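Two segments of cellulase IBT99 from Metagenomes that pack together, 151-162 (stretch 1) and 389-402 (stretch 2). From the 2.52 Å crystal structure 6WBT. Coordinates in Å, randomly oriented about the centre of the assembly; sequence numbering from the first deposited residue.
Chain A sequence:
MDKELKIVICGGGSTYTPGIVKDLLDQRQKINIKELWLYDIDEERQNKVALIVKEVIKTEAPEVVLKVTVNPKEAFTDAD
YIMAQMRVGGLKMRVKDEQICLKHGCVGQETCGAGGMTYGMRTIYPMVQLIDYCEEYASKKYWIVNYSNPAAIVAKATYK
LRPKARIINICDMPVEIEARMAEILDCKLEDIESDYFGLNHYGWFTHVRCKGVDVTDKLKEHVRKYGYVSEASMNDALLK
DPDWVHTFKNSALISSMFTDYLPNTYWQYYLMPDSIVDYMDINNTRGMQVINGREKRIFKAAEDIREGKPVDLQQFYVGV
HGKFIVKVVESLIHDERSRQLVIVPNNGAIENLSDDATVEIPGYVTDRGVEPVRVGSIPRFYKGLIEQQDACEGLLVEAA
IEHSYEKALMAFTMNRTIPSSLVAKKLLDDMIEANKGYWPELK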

# COMPACT_ATOMS: atom_id res chain seq x y z
N ALA A 151 -18.54 19.64 -6.55
CA ALA A 151 -17.12 19.61 -6.87
C ALA A 151 -16.49 18.26 -6.56
O ALA A 151 -15.49 17.89 -7.17
CB ALA A 151 -16.39 20.72 -6.11
N ALA A 152 -17.07 17.51 -5.61
CA ALA A 152 -16.51 16.21 -5.27
C ALA A 152 -16.75 15.20 -6.39
O ALA A 152 -15.83 14.47 -6.78
CB ALA A 152 -17.12 15.71 -3.96
N ILE A 153 -17.97 15.14 -6.92
CA ILE A 153 -18.30 14.14 -7.92
C ILE A 153 -17.69 14.50 -9.27
O ILE A 153 -17.18 13.63 -9.98
CB ILE A 153 -19.83 13.96 -8.01
CG1 ILE A 153 -20.38 13.45 -6.68
CG2 ILE A 153 -20.19 13.01 -9.14
CD1 ILE A 153 -21.89 13.36 -6.63
N VAL A 154 -17.73 15.78 -9.64
CA VAL A 154 -17.25 16.17 -10.96
C VAL A 154 -15.73 16.05 -11.04
O VAL A 154 -15.19 15.74 -12.11
CB VAL A 154 -17.73 17.59 -11.32
CG1 VAL A 154 -19.25 17.67 -11.25
CG2 VAL A 154 -17.09 18.63 -10.41
N ALA A 155 -15.02 16.28 -9.94
CA ALA A 155 -13.57 16.17 -9.96
C ALA A 155 -13.13 14.71 -10.09
O ALA A 155 -12.19 14.40 -10.84
CB ALA A 155 -12.96 16.80 -8.71
N LYS A 156 -13.80 13.81 -9.37
CA LYS A 156 -13.49 12.39 -9.50
C LYS A 156 -13.87 11.86 -10.88
O LYS A 156 -13.22 10.94 -11.39
CB LYS A 156 -14.20 11.59 -8.41
CG LYS A 156 -13.77 10.14 -8.31
CD LYS A 156 -14.59 9.39 -7.28
CE LYS A 156 -13.71 8.82 -6.18
NZ LYS A 156 -13.05 9.88 -5.38
N ALA A 157 -14.92 12.41 -11.49
CA ALA A 157 -15.33 11.96 -12.81
C ALA A 157 -14.42 12.52 -13.90
O ALA A 157 -13.98 11.79 -14.79
CB ALA A 157 -16.79 12.36 -13.07
N THR A 158 -14.12 13.83 -13.83
CA THR A 158 -13.26 14.43 -14.84
C THR A 158 -11.84 13.88 -14.77
O THR A 158 -11.16 13.79 -15.80
CB THR A 158 -13.24 15.96 -14.69
OG1 THR A 158 -12.99 16.30 -13.32
CG2 THR A 158 -14.58 16.55 -15.12
N TYR A 159 -11.36 13.52 -13.58
CA TYR A 159 -10.02 12.97 -13.46
C TYR A 159 -9.94 11.56 -14.04
O TYR A 159 -8.89 11.17 -14.58
CB TYR A 159 -9.56 12.96 -12.01
CG TYR A 159 -8.27 12.20 -11.79
CD1 TYR A 159 -7.09 12.62 -12.40
CD2 TYR A 159 -8.22 11.07 -10.99
CE1 TYR A 159 -5.90 11.94 -12.21
CE2 TYR A 159 -7.04 10.38 -10.79
CZ TYR A 159 -5.88 10.82 -11.41
OH TYR A 159 -4.70 10.13 -11.22
N LYS A 160 -11.02 10.78 -13.94
CA LYS A 160 -11.02 9.44 -14.51
C LYS A 160 -11.19 9.48 -16.03
O LYS A 160 -10.56 8.69 -16.74
CB LYS A 160 -12.14 8.60 -13.88
CG LYS A 160 -12.17 7.17 -14.39
CD LYS A 160 -12.93 6.26 -13.44
CE LYS A 160 -12.84 4.81 -13.89
NZ LYS A 160 -13.41 3.85 -12.90
N LEU A 161 -12.04 10.37 -16.54
CA LEU A 161 -12.30 10.38 -17.97
C LEU A 161 -11.24 11.19 -18.72
O LEU A 161 -10.73 10.75 -19.75
CB LEU A 161 -13.70 10.91 -18.25
CG LEU A 161 -14.86 9.99 -17.84
CD1 LEU A 161 -16.19 10.70 -17.97
CD2 LEU A 161 -14.85 8.71 -18.67
N ARG A 162 -10.91 12.37 -18.20
CA ARG A 162 -9.94 13.28 -18.80
C ARG A 162 -8.83 13.54 -17.78
O ARG A 162 -8.80 14.60 -17.14
CB ARG A 162 -10.60 14.59 -19.24
CG ARG A 162 -11.00 14.63 -20.71
CD ARG A 162 -12.06 13.59 -21.04
NE ARG A 162 -12.55 13.73 -22.40
CZ ARG A 162 -13.39 12.88 -22.98
NH1 ARG A 162 -13.82 11.82 -22.32
NH2 ARG A 162 -13.80 13.09 -24.23
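Stretch 2, residues 389-402: QDACEGLLVEAAIE

Stretch 2 lies on stretch 1 as one helix obliquely crossing another, in a mainly apolar contact fastened near the N-terminal end of stretch 2 by a buried salt bridge between Lys 156 and Asp 390. Backbone torsions establish the helical form on both sides. Residues 151-161 keep helical phi/psi values, and Arg 162, at -122/77, is the first to leave them. Stretch 2 continues a helix that begins earlier in the chain, with i to i-4 backbone hydrogen bonds from Glu 393 N to Gln 389 O (2.7 Å) through to Glu 402 N to Glu 398 O (2.9 Å), the one at Ala 400 N to Leu 396 O (3.3 Å) being weak.

The two axes approach to 9.6 Å, and their N-to-C directions differ by 55°, with a signed crossing angle of -55°. The helices therefore run in broadly the same sense without being parallel. The CA register agrees: Ile 153 CA lies 6.0 Å from Glu 393 CA, Lys 156 CA 7.4 Å from Gly 394 CA, Ala 157 CA 5.7 Å from Val 397 CA, and Leu 161 CA 8.7 Å from Ile 401 CA. Partners advance together along both chains, and the backbones are nearest in this register at Ala 157 and Val 397. There Val 397 CG1 packs 3.8 Å from Ala 157 CA and 3.9 Å from Ala 157 CB, in keeping with the short CA–CA distance.

Apolar contacts extend from this point in both directions. Toward the N-terminal side, Ile 153 CD1 meets Leu 396 CD2 at 3.7 Å, while Ile 153 CG2 and Val 397 CG2 are 4.4 Å apart. Separate from these, Ala 152 CB lies 3.3 Å from Glu 393 OE2, a van der Waals contact with a carboxylate oxygen. Toward the C-terminal side, Leu 161 CD2 and Ile 401 CD1 are 3.7 Å apart, and the aliphatic part of Lys 160 adds a contact from its CD to Ile 401 CD1 at 4.1 Å.

Lys 156 combines packing with charge pairing. Its CA-to-CB bond points toward stretch 2, and its side chain fits as a knob among Asp 390, Glu 393, Gly 394 and Val 397. Lys 156 CD lies 3.9 Å from Gly 394 CA; an ideal CB at Gly 394 would clash not with the lysine but with Asp 390 O, at 2.9 Å. Beyond this packed segment, Lys 156 NZ donates a hydrogen bond of 2.5 Å to Asp 390 OD1 as part of the salt bridge. With chi1 and chi2 both t, the first part of the lysine chain is extended; chi3 is off a well at -120° and chi4 is p, so the terminal segment bends. Two other charged pairs are looser: Lys 156 NZ is 4.5 Å from Glu 393 OE1, and Lys 160 NZ is 4.4 Å from Glu 398 OE2, both beyond salt-bridge range.

In all, the contact buries 605 Å² summed over both sides, with Lys 156 the residue most covered, at 95 Å², followed by Val 397 at 80 Å².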

# COMPACT_ATOMS: atom_id res chain seq x y z
N GLN A 389 -17.85 7.52 1.65
CA GLN A 389 -18.24 8.51 0.65
C GLN A 389 -17.46 8.32 -0.65
O GLN A 389 -18.02 8.47 -1.74
CB GLN A 389 -18.05 9.92 1.19
CG GLN A 389 -19.35 10.61 1.58
CD GLN A 389 -20.17 11.02 0.38
OE1 GLN A 389 -21.13 10.34 0.01
NE2 GLN A 389 -19.82 12.15 -0.22
N ASP A 390 -16.16 8.01 -0.54
CA ASP A 390 -15.36 7.80 -1.75
C ASP A 390 -15.87 6.61 -2.54
O ASP A 390 -15.87 6.63 -3.78
CB ASP A 390 -13.89 7.62 -1.38
CG ASP A 390 -12.97 7.77 -2.57
OD1 ASP A 390 -12.84 8.90 -3.08
OD2 ASP A 390 -12.37 6.75 -2.99
N ALA A 391 -16.30 5.55 -1.85
CA ALA A 391 -16.94 4.44 -2.54
C ALA A 391 -18.28 4.85 -3.12
O ALA A 391 -18.63 4.46 -4.24
CB ALA A 391 -17.10 3.25 -1.59
N CYS A 392 -19.04 5.65 -2.37
CA CYS A 392 -20.32 6.15 -2.87
C CYS A 392 -20.13 7.00 -4.12
O CYS A 392 -20.78 6.77 -5.15
CB CYS A 392 -21.03 6.95 -1.78
SG CYS A 392 -22.42 7.94 -2.36
N GLU A 393 -19.24 7.99 -4.05
CA GLU A 393 -18.97 8.83 -5.21
C GLU A 393 -18.29 8.04 -6.32
O GLU A 393 -18.50 8.33 -7.51
CB GLU A 393 -18.11 10.03 -4.81
CG GLU A 393 -18.77 10.94 -3.78
CD GLU A 393 -17.85 12.05 -3.32
OE1 GLU A 393 -16.67 12.05 -3.72
OE2 GLU A 393 -18.32 12.93 -2.57
N GLY A 394 -17.48 7.04 -5.97
CA GLY A 394 -16.84 6.23 -6.99
C GLY A 394 -17.83 5.36 -7.74
O GLY A 394 -17.74 5.21 -8.96
N LEU A 395 -18.79 4.77 -7.02
CA LEU A 395 -19.81 3.96 -7.68
C LEU A 395 -20.73 4.81 -8.55
O LEU A 395 -21.25 4.32 -9.56
CB LEU A 395 -20.64 3.20 -6.64
CG LEU A 395 -19.92 2.08 -5.88
CD1 LEU A 395 -20.73 1.67 -4.65
CD2 LEU A 395 -19.67 0.89 -6.78
N LEU A 396 -20.93 6.08 -8.19
CA LEU A 396 -21.77 6.95 -8.99
C LEU A 396 -21.09 7.36 -10.29
O LEU A 396 -21.76 7.53 -11.32
CB LEU A 396 -22.16 8.19 -8.19
CG LEU A 396 -23.30 9.03 -8.78
CD1 LEU A 396 -24.61 8.27 -8.71
CD2 LEU A 396 -23.41 10.37 -8.07
N VAL A 397 -19.76 7.52 -10.27
CA VAL A 397 -19.03 7.82 -11.49
C VAL A 397 -19.04 6.62 -12.42
O VAL A 397 -19.17 6.76 -13.65
CB VAL A 397 -17.60 8.29 -11.16
CG1 VAL A 397 -16.79 8.48 -12.43
CG2 VAL A 397 -17.64 9.58 -10.35
N GLU A 398 -18.90 5.41 -11.86
CA GLU A 398 -18.96 4.21 -12.68
C GLU A 398 -20.35 4.01 -13.29
O GLU A 398 -20.48 3.42 -14.37
CB GLU A 398 -18.57 2.98 -11.85
CG GLU A 398 -17.16 3.04 -11.29
CD GLU A 398 -16.86 1.87 -10.37
OE1 GLU A 398 -17.73 0.99 -10.21
OE2 GLU A 398 -15.74 1.84 -9.81
N ALA A 399 -21.39 4.50 -12.61
CA ALA A 399 -22.74 4.40 -13.16
C ALA A 399 -22.91 5.29 -14.39
O ALA A 399 -23.68 4.94 -15.30
CB ALA A 399 -23.77 4.77 -12.09
N ALA A 400 -22.21 6.42 -14.44
CA ALA A 400 -22.29 7.30 -15.60
C ALA A 400 -21.46 6.77 -16.77
O ALA A 400 -21.83 6.98 -17.93
CB ALA A 400 -21.82 8.71 -15.23
N ILE A 401 -20.35 6.09 -16.48
CA ILE A 401 -19.49 5.58 -17.54
C ILE A 401 -20.05 4.28 -18.11
O ILE A 401 -20.18 4.13 -19.33
CB ILE A 401 -18.06 5.38 -17.02
CG1 ILE A 401 -17.46 6.72 -16.58
CG2 ILE A 401 -17.19 4.72 -18.07
CD1 ILE A 401 -16.10 6.60 -15.94
N GLU A 402 -20.40 3.34 -17.24
CA GLU A 402 -20.85 2.02 -17.66
C GLU A 402 -22.35 1.94 -17.90
O GLU A 402 -22.84 0.88 -18.31
CB GLU A 402 -20.45 0.98 -16.60
CG GLU A 402 -18.96 0.98 -16.30
CD GLU A 402 -18.63 0.37 -14.96
OE1 GLU A 402 -19.55 -0.21 -14.33
OE2 GLU A 402 -17.47 0.46 -14.52